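Local structure of OsmC family protein (Rhodothermus marinus, 5CML) at residues A[18-23]-A[58-63]; A[144-149]-A[167-171]; A[189-194]-A[215-220]. The protein is a carboxyl esterase with an OsmC domain, of which this chain is the alpha/beta-hydrolase esterase part, probably hydrolysing carboxylic esters through a serine nucleophile. The contacts are given in a common frame with arbitrary orientation. Numbering follows the deposited sequence.

Contact 1 (A[18-23]-A[58-63]); sequences ARLDLP and GYAVLR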
loop_
_atom_site.group_PDB
_atom_site.type_symbol
_atom_site.label_atom_id
_atom_site.label_comp_id
_atom_site.label_asym_id
_atom_site.label_seq_id
_atom_site.Cartn_x
_atom_site.Cartn_y
_atom_site.Cartn_z
ATOM N N ALA A 18 11.092 9.100 -0.706
ATOM C CA ALA A 18 10.556 8.019 0.094
ATOM C C ALA A 18 11.482 7.804 1.276
ATOM O O ALA A 18 12.517 8.453 1.387
ATOM C CB ALA A 18 10.419 6.756 -0.734
ATOM N N ARG A 19 11.080 6.918 2.170
ATOM C CA ARG A 19 11.883 6.561 3.331
ATOM C C ARG A 19 12.162 5.069 3.267
ATOM O O ARG A 19 11.260 4.285 2.999
ATOM C CB ARG A 19 11.161 6.923 4.636
ATOM C CG ARG A 19 10.902 8.410 4.803
ATOM C CD ARG A 19 12.144 9.157 5.227
ATOM N NE ARG A 19 12.176 9.315 6.677
ATOM C CZ ARG A 19 13.245 9.682 7.383
ATOM N NH1 ARG A 19 14.402 9.924 6.781
ATOM N NH2 ARG A 19 13.155 9.793 8.704
ATOM N N LEU A 20 13.422 4.701 3.479
ATOM C CA LEU A 20 13.856 3.316 3.450
ATOM C C LEU A 20 14.278 2.892 4.852
ATOM O O LEU A 20 15.196 3.462 5.432
ATOM C CB LEU A 20 15.014 3.139 2.458
ATOM C CG LEU A 20 15.602 1.736 2.373
ATOM C CD1 LEU A 20 14.568 0.746 1.883
ATOM C CD2 LEU A 20 16.831 1.742 1.478
ATOM N N ASP A 21 13.569 1.915 5.397
ATOM C CA ASP A 21 13.814 1.410 6.741
ATOM C C ASP A 21 14.556 0.087 6.622
ATOM O O ASP A 21 14.071 -0.838 5.957
ATOM C CB ASP A 21 12.492 1.205 7.489
ATOM C CG ASP A 21 11.701 2.497 7.688
ATOM O OD1 ASP A 21 12.254 3.598 7.557
ATOM O OD2 ASP A 21 10.497 2.412 7.999
ATOM N N LEU A 22 15.760 0.025 7.188
ATOM C CA LEU A 22 16.641 -1.119 7.021
ATOM C C LEU A 22 16.751 -1.917 8.317
ATOM O O LEU A 22 16.752 -1.332 9.397
ATOM C CB LEU A 22 18.027 -0.640 6.591
ATOM C CG LEU A 22 18.067 0.061 5.224
ATOM C CD1 LEU A 22 19.333 0.830 5.073
ATOM C CD2 LEU A 22 17.923 -0.938 4.081
ATOM N N PRO A 23 16.867 -3.252 8.223
ATOM C CA PRO A 23 16.987 -4.067 9.434
ATOM C C PRO A 23 18.442 -4.136 9.908
ATOM O O PRO A 23 19.347 -3.655 9.197
ATOM C CB PRO A 23 16.508 -5.430 8.967
ATOM C CG PRO A 23 16.959 -5.515 7.596
ATOM C CD PRO A 23 16.809 -4.107 7.025
ATOM N N GLY A 58 13.559 -8.621 10.101
ATOM C CA GLY A 58 14.605 -8.723 9.099
ATOM C C GLY A 58 14.275 -8.162 7.728
ATOM O O GLY A 58 15.076 -8.280 6.798
ATOM N N TYR A 59 13.101 -7.555 7.586
ATOM C CA TYR A 59 12.724 -6.941 6.309
ATOM C C TYR A 59 13.320 -5.557 6.151
ATOM O O TYR A 59 13.565 -4.859 7.139
ATOM C CB TYR A 59 11.203 -6.807 6.190
ATOM C CG TYR A 59 10.428 -8.088 6.130
ATOM C CD1 TYR A 59 10.052 -8.751 7.289
ATOM C CD2 TYR A 59 10.004 -8.602 4.910
ATOM C CE1 TYR A 59 9.299 -9.912 7.232
ATOM C CE2 TYR A 59 9.258 -9.758 4.833
ATOM C CZ TYR A 59 8.907 -10.414 6.007
ATOM O OH TYR A 59 8.173 -11.570 5.957
ATOM N N ALA A 60 13.537 -5.153 4.900
ATOM C CA ALA A 60 13.733 -3.751 4.586
ATOM C C ALA A 60 12.438 -3.251 3.998
ATOM O O ALA A 60 11.790 -3.977 3.249
ATOM C CB ALA A 60 14.917 -3.544 3.603
ATOM N N VAL A 61 12.077 -2.014 4.316
ATOM C CA VAL A 61 10.775 -1.464 3.913
ATOM C C VAL A 61 10.942 -0.091 3.263
ATOM O O VAL A 61 11.485 0.834 3.890
ATOM C CB VAL A 61 9.814 -1.320 5.129
ATOM C CG1 VAL A 61 8.459 -0.823 4.669
ATOM C CG2 VAL A 61 9.624 -2.639 5.882
ATOM N N LEU A 62 10.481 0.037 2.019
ATOM C CA LEU A 62 10.425 1.335 1.351
ATOM C C LEU A 62 9.012 1.887 1.524
ATOM O O LEU A 62 8.048 1.388 0.929
ATOM C CB LEU A 62 10.786 1.229 -0.130
ATOM C CG LEU A 62 10.863 2.560 -0.894
ATOM C CD1 LEU A 62 12.048 3.409 -0.406
ATOM C CD2 LEU A 62 10.988 2.320 -2.376
ATOM N N ARG A 63 8.901 2.929 2.333
ATOM C CA ARG A 63 7.629 3.587 2.564
ATOM C C ARG A 63 7.406 4.631 1.506
ATOM O O ARG A 63 8.206 5.557 1.345
ATOM C CB ARG A 63 7.606 4.229 3.939
ATOM C CG ARG A 63 7.592 3.234 5.054
ATOM C CD ARG A 63 7.496 3.919 6.369
ATOM N NE ARG A 63 8.799 4.306 6.908
ATOM C CZ ARG A 63 9.106 5.526 7.331
ATOM N NH1 ARG A 63 8.229 6.529 7.222
ATOM N NH2 ARG A 63 10.311 5.745 7.845
HETATM O O HOH W 1 10.351 8.847 8.893
#

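Contact 2 (A[144-149]-A[167-171]); sequences LRPALD and RIKKQ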
loop_
_atom_site.group_PDB
_atom_site.type_symbol
_atom_site.label_atom_id
_atom_site.label_comp_id
_atom_site.label_asym_id
_atom_site.label_seq_id
_atom_site.Cartn_x
_atom_site.Cartn_y
_atom_site.Cartn_z
ATOM N N LEU A 144 -13.615 10.371 -3.243
ATOM C CA LEU A 144 -12.964 11.277 -4.198
ATOM C C LEU A 144 -13.926 12.237 -4.847
ATOM O O LEU A 144 -15.087 11.899 -5.045
ATOM C CB LEU A 144 -12.290 10.481 -5.324
ATOM C CG LEU A 144 -10.853 10.002 -5.137
ATOM C CD1 LEU A 144 -10.681 9.193 -3.866
ATOM C CD2 LEU A 144 -10.462 9.170 -6.341
ATOM N N ARG A 145 -13.424 13.419 -5.210
ATOM C CA ARG A 145 -14.156 14.346 -6.074
ATOM C C ARG A 145 -13.166 15.069 -7.019
ATOM O O ARG A 145 -11.994 15.234 -6.690
ATOM C CB ARG A 145 -14.972 15.351 -5.235
ATOM C CG ARG A 145 -14.473 15.629 -3.806
ATOM C CD ARG A 145 -14.979 14.600 -2.760
ATOM N NE ARG A 145 -14.827 15.029 -1.358
ATOM C CZ ARG A 145 -15.108 14.250 -0.311
ATOM N NH1 ARG A 145 -15.544 13.009 -0.511
ATOM N NH2 ARG A 145 -14.953 14.690 0.942
ATOM N N PRO A 146 -13.615 15.469 -8.218
ATOM C CA PRO A 146 -12.681 16.201 -9.090
ATOM C C PRO A 146 -12.121 17.470 -8.436
ATOM O O PRO A 146 -12.848 18.207 -7.765
ATOM C CB PRO A 146 -13.538 16.543 -10.312
ATOM C CG PRO A 146 -14.557 15.447 -10.361
ATOM C CD PRO A 146 -14.865 15.119 -8.917
ATOM N N ALA A 147 -10.824 17.704 -8.614
ATOM C CA ALA A 147 -10.213 18.951 -8.164
ATOM C C ALA A 147 -10.462 20.025 -9.212
ATOM O O ALA A 147 -10.767 19.716 -10.361
ATOM C CB ALA A 147 -8.729 18.765 -7.921
ATOM N N LEU A 148 -10.345 21.285 -8.807
ATOM C CA LEU A 148 -10.477 22.402 -9.735
ATOM C C LEU A 148 -9.272 22.439 -10.675
ATOM O O LEU A 148 -8.127 22.375 -10.220
ATOM C CB LEU A 148 -10.600 23.725 -8.968
ATOM C CG LEU A 148 -11.702 23.779 -7.906
ATOM C CD1 LEU A 148 -11.645 25.094 -7.133
ATOM C CD2 LEU A 148 -13.076 23.577 -8.543
ATOM N N ASP A 149 -9.532 22.530 -11.978
ATOM C CA ASP A 149 -8.465 22.590 -12.978
ATOM C C ASP A 149 -7.858 23.987 -13.034
ATOM O O ASP A 149 -8.486 24.962 -12.614
ATOM C CB ASP A 149 -8.991 22.200 -14.369
ATOM C CG ASP A 149 -9.300 20.713 -14.491
ATOM O OD1 ASP A 149 -10.359 20.371 -15.056
ATOM O OD2 ASP A 149 -8.481 19.885 -14.038
ATOM N N ARG A 167 -4.576 15.369 -2.945
ATOM C CA ARG A 167 -4.841 15.288 -4.381
ATOM C C ARG A 167 -4.236 14.040 -4.988
ATOM O O ARG A 167 -3.182 13.590 -4.542
ATOM C CB ARG A 167 -4.261 16.496 -5.117
ATOM C CG ARG A 167 -4.670 17.840 -4.575
ATOM C CD ARG A 167 -3.673 18.905 -5.019
ATOM N NE ARG A 167 -3.912 19.292 -6.405
ATOM C CZ ARG A 167 -4.921 20.066 -6.792
ATOM N NH1 ARG A 167 -5.786 20.521 -5.892
ATOM N NH2 ARG A 167 -5.074 20.374 -8.075
ATOM N N ILE A 168 -4.889 13.497 -6.011
ATOM C CA ILE A 168 -4.294 12.456 -6.849
ATOM C C ILE A 168 -4.705 12.666 -8.311
ATOM O O ILE A 168 -5.656 13.394 -8.594
ATOM C CB ILE A 168 -4.707 11.035 -6.402
ATOM C CG1 ILE A 168 -6.223 10.857 -6.497
ATOM C CG2 ILE A 168 -4.195 10.772 -5.001
ATOM C CD1 ILE A 168 -6.651 9.392 -6.413
ATOM N N LYS A 169 -3.992 12.030 -9.236
ATOM C CA LYS A 169 -4.380 12.085 -10.650
ATOM C C LYS A 169 -5.724 11.378 -10.933
ATOM O O LYS A 169 -5.986 10.283 -10.419
ATOM C CB LYS A 169 -3.280 11.463 -11.515
ATOM C CG LYS A 169 -1.912 12.128 -11.365
ATOM C CD LYS A 169 -1.991 13.614 -11.685
ATOM C CE LYS A 169 -0.640 14.192 -12.068
ATOM N NZ LYS A 169 -0.759 15.617 -12.518
ATOM N N LYS A 170 -6.581 12.008 -11.736
ATOM C CA LYS A 170 -7.802 11.342 -12.214
ATOM C C LYS A 170 -7.448 10.067 -12.975
ATOM O O LYS A 170 -8.238 9.114 -13.006
ATOM C CB LYS A 170 -8.630 12.262 -13.112
ATOM C CG LYS A 170 -9.261 13.451 -12.396
ATOM C CD LYS A 170 -10.000 14.355 -13.388
ATOM C CE LYS A 170 -10.220 15.758 -12.834
ATOM N NZ LYS A 170 -10.922 16.655 -13.806
ATOM N N GLN A 171 -6.256 10.055 -13.565
ATOM C CA GLN A 171 -5.735 8.884 -14.264
ATOM C C GLN A 171 -5.751 7.650 -13.358
ATOM O O GLN A 171 -5.954 6.535 -13.837
ATOM C CB GLN A 171 -4.305 9.164 -14.779
ATOM C CG GLN A 171 -3.628 7.984 -15.493
ATOM C CD GLN A 171 -2.148 8.224 -15.778
ATOM O OE1 GLN A 171 -1.462 8.929 -15.033
ATOM N NE2 GLN A 171 -1.653 7.636 -16.862
HETATM O O HOH W 2 -7.229 21.895 -7.621
#

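Contact 3 (A[189-194]-A[215-220]); sequences RRPLLL and ARHPKS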
loop_
_atom_site.group_PDB
_atom_site.type_symbol
_atom_site.label_atom_id
_atom_site.label_comp_id
_atom_site.label_asym_id
_atom_site.label_seq_id
_atom_site.Cartn_x
_atom_site.Cartn_y
_atom_site.Cartn_z
ATOM N N ARG A 189 -2.037 -14.697 -8.915
ATOM C CA ARG A 189 -1.302 -15.936 -8.695
ATOM C C ARG A 189 -0.187 -15.729 -7.674
ATOM O O ARG A 189 0.943 -16.209 -7.843
ATOM C CB ARG A 189 -0.748 -16.472 -10.024
ATOM C CG ARG A 189 -1.861 -16.878 -10.981
ATOM C CD ARG A 189 -1.361 -17.460 -12.310
ATOM N NE ARG A 189 -2.453 -18.054 -13.090
ATOM C CZ ARG A 189 -3.379 -17.358 -13.749
ATOM N NH1 ARG A 189 -4.326 -17.986 -14.434
ATOM N NH2 ARG A 189 -3.363 -16.033 -13.737
ATOM N N ARG A 190 -0.513 -14.969 -6.630
ATOM C CA ARG A 190 0.404 -14.771 -5.503
ATOM C C ARG A 190 -0.396 -14.828 -4.217
ATOM O O ARG A 190 -1.556 -14.457 -4.188
ATOM C CB ARG A 190 1.153 -13.423 -5.567
ATOM C CG ARG A 190 2.159 -13.229 -6.720
ATOM C CD ARG A 190 3.281 -14.274 -6.695
ATOM N NE ARG A 190 4.268 -14.088 -7.759
ATOM C CZ ARG A 190 4.166 -14.590 -8.991
ATOM N NH1 ARG A 190 3.108 -15.317 -9.353
ATOM N NH2 ARG A 190 5.134 -14.364 -9.869
ATOM N N PRO A 191 0.230 -15.289 -3.138
ATOM C CA PRO A 191 -0.465 -15.246 -1.847
ATOM C C PRO A 191 -0.882 -13.828 -1.447
ATOM O O PRO A 191 -0.140 -12.849 -1.626
ATOM C CB PRO A 191 0.576 -15.801 -0.870
ATOM C CG PRO A 191 1.486 -16.619 -1.685
ATOM C CD PRO A 191 1.517 -15.997 -3.059
ATOM N N LEU A 192 -2.080 -13.749 -0.878
ATOM C CA LEU A 192 -2.721 -12.501 -0.485
ATOM C C LEU A 192 -3.102 -12.516 0.990
ATOM O O LEU A 192 -3.662 -13.502 1.477
ATOM C CB LEU A 192 -3.984 -12.291 -1.321
ATOM C CG LEU A 192 -4.885 -11.111 -0.944
ATOM C CD1 LEU A 192 -4.187 -9.791 -1.174
ATOM C CD2 LEU A 192 -6.212 -11.160 -1.703
ATOM N N LEU A 193 -2.836 -11.412 1.670
ATOM C CA LEU A 193 -3.291 -11.204 3.049
ATOM C C LEU A 193 -4.024 -9.871 3.147
ATOM O O LEU A 193 -3.458 -8.810 2.873
ATOM C CB LEU A 193 -2.098 -11.259 4.031
ATOM C CG LEU A 193 -2.413 -10.859 5.475
ATOM C CD1 LEU A 193 -3.505 -11.773 6.093
ATOM C CD2 LEU A 193 -1.142 -10.891 6.331
ATOM N N LEU A 194 -5.304 -9.937 3.487
ATOM C CA LEU A 194 -6.134 -8.760 3.662
ATOM C C LEU A 194 -6.329 -8.443 5.133
ATOM O O LEU A 194 -6.803 -9.297 5.872
ATOM C CB LEU A 194 -7.518 -8.992 3.053
ATOM C CG LEU A 194 -7.560 -9.332 1.563
ATOM C CD1 LEU A 194 -8.896 -9.982 1.221
ATOM C CD2 LEU A 194 -7.346 -8.069 0.753
ATOM N N ALA A 215 -10.289 -13.276 -5.038
ATOM C CA ALA A 215 -9.001 -13.927 -4.998
ATOM C C ALA A 215 -9.110 -15.445 -5.041
ATOM O O ALA A 215 -10.168 -16.038 -4.784
ATOM C CB ALA A 215 -8.258 -13.504 -3.758
ATOM N N ARG A 216 -7.987 -16.061 -5.384
ATOM C CA ARG A 216 -7.834 -17.503 -5.319
ATOM C C ARG A 216 -6.850 -17.802 -4.199
ATOM O O ARG A 216 -6.124 -16.912 -3.739
ATOM C CB ARG A 216 -7.346 -18.057 -6.659
ATOM C CG ARG A 216 -8.331 -17.819 -7.800
ATOM C CD ARG A 216 -7.804 -18.295 -9.147
ATOM N NE ARG A 216 -8.796 -18.104 -10.200
ATOM C CZ ARG A 216 -8.500 -17.887 -11.479
ATOM N NH1 ARG A 216 -7.231 -17.824 -11.875
ATOM N NH2 ARG A 216 -9.471 -17.724 -12.366
ATOM N N HIS A 217 -6.810 -19.046 -3.759
ATOM C CA HIS A 217 -5.848 -19.406 -2.731
ATOM C C HIS A 217 -4.427 -19.362 -3.268
ATOM O O HIS A 217 -4.220 -19.571 -4.475
ATOM C CB HIS A 217 -6.159 -20.774 -2.155
ATOM C CG HIS A 217 -7.258 -20.722 -1.155
ATOM N ND1 HIS A 217 -7.053 -20.284 0.135
ATOM C CD2 HIS A 217 -8.583 -20.954 -1.274
ATOM C CE1 HIS A 217 -8.205 -20.290 0.781
ATOM N NE2 HIS A 217 -9.152 -20.681 -0.054
ATOM N N PRO A 218 -3.450 -19.066 -2.379
ATOM C CA PRO A 218 -3.683 -18.776 -0.956
ATOM C C PRO A 218 -4.213 -17.372 -0.722
ATOM O O PRO A 218 -3.674 -16.382 -1.240
ATOM C CB PRO A 218 -2.302 -18.926 -0.315
ATOM C CG PRO A 218 -1.407 -19.406 -1.392
ATOM C CD PRO A 218 -2.014 -19.165 -2.679
ATOM N N LYS A 219 -5.284 -17.297 0.044
ATOM C CA LYS A 219 -5.844 -16.020 0.448
ATOM C C LYS A 219 -6.237 -16.076 1.907
ATOM O O LYS A 219 -6.749 -17.098 2.366
ATOM C CB LYS A 219 -7.042 -15.656 -0.427
ATOM C CG LYS A 219 -8.084 -16.767 -0.551
ATOM C CD LYS A 219 -9.274 -16.310 -1.405
ATOM C CE LYS A 219 -10.291 -17.422 -1.622
ATOM N NZ LYS A 219 -11.449 -17.031 -2.504
ATOM N N SER A 220 -5.958 -14.973 2.609
ATOM C CA SER A 220 -6.124 -14.855 4.048
ATOM C C SER A 220 -6.732 -13.507 4.421
ATOM O O SER A 220 -6.626 -12.523 3.672
ATOM C CB SER A 220 -4.780 -15.019 4.760
ATOM O OG SER A 220 -4.169 -16.258 4.420
HETATM O O HOH W 3 -4.143 -14.941 -4.025
HETATM O O HOH W 4 -3.039 -16.267 2.047
#

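Contact 1 (A[18-23]-A[58-63])
Leu20 and Leu62 form the apolar centre of an antiparallel strand pair in the central sheet of the alpha/beta-hydrolase fold, where strand 15-22 borders strand 59-65. They are a non-hydrogen-bonded pair on one face of the sheet; Leu62 CD1 lies 4.1 Å from Leu20 CB and 3.7 Å from Ala18 CB, a small apolar methyl suited to this buried spot. Toward the other end, Ala60 CB meets Leu22 CD2 and Pro23 CD, each at 4.0 Å. Proline suits the place where strand 15-22 has ended, since it has no NH to offer a neighbour. Gly58 closes the preceding helix with a Schellman motif; its positive phi would jam a CB against the previous carbonyl, which calls for glycine.

The backbone joins the strands through two hydrogen-bonded pairs. Asp21 N to Val61 O and Val61 N to Asp21 O are both 2.8 Å; farther along, Arg63 N to Arg19 O is 2.8 Å and Arg19 N to Arg63 O a longer 3.3 Å.

On the face carrying Arg19, Asp21, Val61 and Arg63, beside helix 45-56, the polar edge takes over. Buried Asp21 balances the charge of Arg63 and also bonds Ser51 of that helix. Arg19, turned to Thr5 on strand 2-9, passes its CB over one face of the Arg63 guanidinium, and water 1 accepts from both arginines. The salt bridge is two-pronged: Arg63 NE reaches Asp21 OD2 at 2.8 Å and Arg63 NH2 reaches Asp21 OD1 at 2.9 Å.

Contact 2 (A[144-149]-A[167-171])
Arg167 opens the second side of a contact across a small three-stranded beta-meander, separate from the main sheet of the hydrolase fold, between its outer strands and the residues that follow them. Strand 156-159 runs between them, so 144-149 and 167-171 meet through side chains; even the closest CA atoms, those of Ala147 CA and Arg167 CA, are 7.5 Å apart. The long side chain of Arg167 spans this gap: its NH1 comes to 4.0 Å from Ala147 CB, where a methyl group is small enough to let the guanidinium approach. Water 2 then links the segments, accepting from Arg167 NH1 at 2.6 Å and donating to Leu148 O at 2.8 Å. Arg167 NE, meanwhile, forms a salt bridge with Glu156 of the middle strand.

Ile168 supplies the buried apolar part. Its CD1 meets Leu144 CD2 at 3.8 Å, and both residues also touch Val159, so branched aliphatic chains from all three strands come together on one side of the sheet.

Past Lys169, whose ammonium pairs with Glu156, the chain turns toward helix 170-179. Lys170 sends an extended side chain back across the gap, its methylenes serving as apolar surface and its ammonium group staying at the exposed surface of the contact: CE lies 4.2 Å from Pro146 CB. Asp149 is held by Gly155 N through OD2, while its other carboxylate oxygen, OD1, faces Lys170 NZ in a long salt bridge of 4.0 Å.

Contact 3 (A[189-194]-A[215-220])
This is a parallel strand pairing at one end of the main sheet, where strand 192-196 receives the outermost strand, 219-223. Three hydrogen bonds join them: Leu192 N to Pro218 O at 3.1 Å, Ser220 N to Leu192 O at 3.0 Å and Leu194 N to Ser220 O at 2.9 Å. Water 4 also donates to Leu192 O, 2.9 Å away, and sits 2.6 Å from Ser220 OG, a polar group suited to this partly exposed edge. Leu192, buried on the opposite face from Leu193 and Ser220, places CD2 3.7 Å from Ala215 CB, where the small residue fits just beyond helix 206-214. At the strand entrances the rings of Pro191 and Pro218 touch, CG to CG at 4.0 Å, the latter preceded by a cis peptide bond. Trp247 of helix 234-252 covers Leu193 and Ser220. Strand 192-196, helix 206-214 and strand 219-223 thus make a beta-alpha-beta crossover, the recurring unit of the alpha/beta-hydrolase fold.

How the contacts relate
From the N terminus, contact 1 closes first, bringing 58-63 back to 18-23 around a loop that includes strand 30-36 and helix 45-56. Contact 2 follows with the short connection through strand 156-159, and contact 3 closes last, around helix 206-214. The three loops lie in series; none nests or crosses. Contacts 1 and 3 belong to the same main sheet, one in its antiparallel N-terminal part and the other at its far parallel edge, with centres about 24 Å apart. Contact 2 belongs to the separate small sheet, its centre about 30 Å from that of contact 1, on the opposite side of the chain's centre, and about 31 Å from that of contact 3.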